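Long-range contact in hypothetical protein PurS (Thermus thermophilus, PDB 2DGB), which is a small alpha/beta protein of the PurS family, built on a three-stranded antiparallel sheet and found as a two-chain assembly: residues A6-E11 with E73-E78. Numbering follows the deposited sequence.
Sequences ATLLIE and EVYALE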
ATOM      1  N   ALA A   6      -9.347  -7.801  -1.059  1.00 18.42           N
ATOM      2  CA  ALA A   6      -8.120  -7.746  -1.832  1.00 17.96           C
ATOM      3  C   ALA A   6      -7.283  -6.566  -1.371  1.00 17.07           C
ATOM      4  O   ALA A   6      -7.812  -5.482  -1.114  1.00 16.96           O
ATOM      5  CB  ALA A   6      -8.449  -7.606  -3.315  1.00 16.97           C
ATOM      6  N   THR A   7      -5.982  -6.796  -1.234  1.00 14.71           N
ATOM      7  CA  THR A   7      -5.054  -5.741  -0.847  1.00 16.07           C
ATOM      8  C   THR A   7      -4.299  -5.378  -2.124  1.00 16.97           C
ATOM      9  O   THR A   7      -3.395  -6.101  -2.556  1.00 17.96           O
ATOM     10  CB  THR A   7      -4.051  -6.216   0.216  1.00 13.10           C
ATOM     11  OG1 THR A   7      -4.758  -6.626   1.392  1.00 15.63           O
ATOM     12  CG2 THR A   7      -3.101  -5.075   0.591  1.00 14.20           C
ATOM     13  N   LEU A   8      -4.693  -4.265  -2.732  1.00 16.45           N
ATOM     14  CA  LEU A   8      -4.084  -3.798  -3.971  1.00 16.06           C
ATOM     15  C   LEU A   8      -3.150  -2.620  -3.776  1.00 16.30           C
ATOM     16  O   LEU A   8      -3.529  -1.597  -3.203  1.00 16.65           O
ATOM     17  CB  LEU A   8      -5.164  -3.391  -4.975  1.00 17.27           C
ATOM     18  CG  LEU A   8      -5.854  -4.460  -5.822  1.00 19.33           C
ATOM     19  CD1 LEU A   8      -7.198  -3.935  -6.297  1.00 19.69           C
ATOM     20  CD2 LEU A   8      -4.974  -4.835  -7.005  1.00 18.38           C
ATOM     21  N   LEU A   9      -1.928  -2.765  -4.268  1.00 15.72           N
ATOM     22  CA  LEU A   9      -0.955  -1.690  -4.183  1.00 16.37           C
ATOM     23  C   LEU A   9      -0.918  -1.023  -5.557  1.00 17.51           C
ATOM     24  O   LEU A   9      -0.872  -1.706  -6.579  1.00 16.87           O
ATOM     25  CB  LEU A   9       0.428  -2.245  -3.847  1.00 16.23           C
ATOM     26  CG  LEU A   9       0.566  -3.041  -2.550  1.00 17.36           C
ATOM     27  CD1 LEU A   9       2.019  -3.453  -2.376  1.00 15.92           C
ATOM     28  CD2 LEU A   9       0.103  -2.197  -1.363  1.00 15.65           C
ATOM     29  N   ILE A  10      -0.968   0.305  -5.580  1.00 15.02           N
ATOM     30  CA  ILE A  10      -0.902   1.042  -6.836  1.00 14.93           C
ATOM     31  C   ILE A  10       0.255   2.013  -6.672  1.00 15.04           C
ATOM     32  O   ILE A  10       0.185   2.975  -5.901  1.00 12.26           O
ATOM     33  CB  ILE A  10      -2.231   1.786  -7.127  1.00 15.76           C
ATOM     34  CG1 ILE A  10      -3.361   0.756  -7.314  1.00 15.76           C
ATOM     35  CG2 ILE A  10      -2.091   2.632  -8.377  1.00 15.11           C
ATOM     36  CD1 ILE A  10      -4.742   1.361  -7.556  1.00 16.66           C
ATOM     37  N   GLU A  11       1.340   1.741  -7.383  1.00 14.49           N
ATOM     38  CA  GLU A  11       2.521   2.570  -7.261  1.00 15.11           C
ATOM     39  C   GLU A  11       2.967   3.115  -8.610  1.00 15.50           C
ATOM     40  O   GLU A  11       2.553   2.628  -9.663  1.00 14.33           O
ATOM     41  CB  GLU A  11       3.643   1.748  -6.616  1.00 15.82           C
ATOM     42  CG  GLU A  11       3.154   0.852  -5.471  1.00 17.26           C
ATOM     43  CD  GLU A  11       4.275   0.097  -4.768  1.00 18.55           C
ATOM     44  OE1 GLU A  11       5.244  -0.310  -5.437  1.00 15.26           O
ATOM     45  OE2 GLU A  11       4.176  -0.100  -3.539  1.00 19.78           O
ATOM     46  N   GLU A  73       1.566   4.114 -13.752  1.00 19.13           N
ATOM     47  CA  GLU A  73       1.508   3.311 -12.545  1.00 18.84           C
ATOM     48  C   GLU A  73       1.440   1.830 -12.873  1.00 18.80           C
ATOM     49  O   GLU A  73       1.205   1.438 -14.013  1.00 16.90           O
ATOM     50  CB  GLU A  73       0.270   3.668 -11.718  1.00 19.03           C
ATOM     51  CG  GLU A  73       0.185   5.106 -11.262  1.00 18.65           C
ATOM     52  CD  GLU A  73      -1.096   5.379 -10.509  1.00 17.13           C
ATOM     53  OE1 GLU A  73      -2.180   5.086 -11.051  1.00 15.73           O
ATOM     54  OE2 GLU A  73      -1.023   5.881  -9.376  1.00 15.31           O
ATOM     55  N   VAL A  74       1.648   1.022 -11.844  1.00 18.25           N
ATOM     56  CA  VAL A  74       1.574  -0.424 -11.946  1.00 18.49           C
ATOM     57  C   VAL A  74       0.825  -0.856 -10.692  1.00 20.13           C
ATOM     58  O   VAL A  74       0.936  -0.210  -9.645  1.00 19.04           O
ATOM     59  CB  VAL A  74       2.973  -1.080 -11.943  1.00 19.54           C
ATOM     60  CG1 VAL A  74       3.732  -0.705 -13.214  1.00 21.04           C
ATOM     61  CG2 VAL A  74       3.745  -0.648 -10.712  1.00 18.03           C
ATOM     62  N   TYR A  75       0.043  -1.922 -10.793  1.00 19.76           N
ATOM     63  CA  TYR A  75      -0.685  -2.401  -9.628  1.00 21.70           C
ATOM     64  C   TYR A  75      -0.159  -3.773  -9.274  1.00 20.85           C
ATOM     65  O   TYR A  75       0.444  -4.452 -10.106  1.00 18.14           O
ATOM     66  CB  TYR A  75      -2.193  -2.474  -9.912  1.00 22.40           C
ATOM     67  CG  TYR A  75      -2.591  -3.479 -10.976  1.00 24.30           C
ATOM     68  CD1 TYR A  75      -2.853  -4.814 -10.654  1.00 26.51           C
ATOM     69  CD2 TYR A  75      -2.705  -3.092 -12.308  1.00 26.27           C
ATOM     70  CE1 TYR A  75      -3.225  -5.737 -11.642  1.00 26.97           C
ATOM     71  CE2 TYR A  75      -3.072  -4.002 -13.299  1.00 28.73           C
ATOM     72  CZ  TYR A  75      -3.332  -5.317 -12.964  1.00 28.94           C
ATOM     73  OH  TYR A  75      -3.720  -6.193 -13.961  1.00 29.95           O
ATOM     74  N   ALA A  76      -0.383  -4.175  -8.033  1.00 20.59           N
ATOM     75  CA  ALA A  76       0.056  -5.480  -7.575  1.00 20.02           C
ATOM     76  C   ALA A  76      -0.935  -5.995  -6.543  1.00 20.00           C
ATOM     77  O   ALA A  76      -1.267  -5.284  -5.589  1.00 17.87           O
ATOM     78  CB  ALA A  76       1.447  -5.376  -6.962  1.00 20.77           C
ATOM     79  N   LEU A  77      -1.425  -7.214  -6.744  1.00 18.38           N
ATOM     80  CA  LEU A  77      -2.355  -7.808  -5.792  1.00 19.73           C
ATOM     81  C   LEU A  77      -1.482  -8.386  -4.685  1.00 19.92           C
ATOM     82  O   LEU A  77      -0.948  -9.488  -4.815  1.00 19.57           O
ATOM     83  CB  LEU A  77      -3.180  -8.914  -6.463  1.00 21.16           C
ATOM     84  CG  LEU A  77      -4.255  -9.589  -5.602  1.00 22.23           C
ATOM     85  CD1 LEU A  77      -5.141  -8.535  -4.931  1.00 17.96           C
ATOM     86  CD2 LEU A  77      -5.086 -10.521  -6.474  1.00 20.87           C
ATOM     87  N   GLU A  78      -1.324  -7.621  -3.610  1.00 17.89           N
ATOM     88  CA  GLU A  78      -0.488  -8.017  -2.486  1.00 19.67           C
ATOM     89  C   GLU A  78      -1.050  -9.183  -1.669  1.00 20.43           C
ATOM     90  O   GLU A  78      -0.292 -10.001  -1.147  1.00 17.43           O
ATOM     91  CB  GLU A  78      -0.258  -6.809  -1.580  1.00 21.07           C
ATOM     92  CG  GLU A  78       0.686  -7.046  -0.418  1.00 28.14           C
ATOM     93  CD  GLU A  78       2.094  -7.394  -0.865  1.00 33.66           C
ATOM     94  OE1 GLU A  78       2.491  -6.965  -1.972  1.00 37.03           O
ATOM     95  OE2 GLU A  78       2.809  -8.081  -0.102  1.00 35.63           O
TER
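Leu-8 faces Leu-77 and Ile-10 faces Tyr-75 in two non-hydrogen-bonded pairs that join the middle strand of the PurS antiparallel sheet, 3-12, to its outer strand 73-83. The short segments run antiparallel, at 153°. On the face bearing these four residues, Ile-10 CG1 rests against Tyr-75 CB at 4.3 Å. Leu-77 has CG anti to its backbone N (chi1 -177°), and its CD1 ends 3.8 Å from Ala-6 CB and 4.2 Å from Leu-8 CG. Leu-8 CD2 approaches Tyr-75 CD1 obliquely, while the phenol end leads away from strand 6-11. Helix 53-67 covers this side, with Leu-67 against Ile-10 and Ala-60 against Leu-77.

Between these pairs Leu-9 and Ala-76 exchange two backbone hydrogen bonds, and beyond Ile-10 Glu-11 and Val-74 do the same; Glu-78 N adds another to Thr-7 O at 2.8 Å. The face carrying Leu-9 and Glu-11 turns to the second subunit, whose own Leu-9 packs on this one. Here Glu-78 lies side by side with Thr-7, Glu-78 CB being 4.0 Å from Thr-7 CG2. The bend at chi2 (63°) turns CD of Glu-78 aside; the side chain crosses that of Leu-9 at a slant, with Glu-78 OE1 3.6 Å from Leu-9 CD1. Its OE2 lies close to Glu-78 OE2 of the second subunit, a meeting of like charges that might raise the pKa of one of them.

At the other end of the contact, an extended Glu-73 reaches back across Ile-10. Asn-69 N holds OE1 by a hydrogen bond, and Lys-42 offers OE2 a weak, long ion pair. The flat side of the carboxylate is turned to a methyl group, with Ile-10 CG2 3.6 Å from Glu-73 CD and equally far from OE1 and OE2.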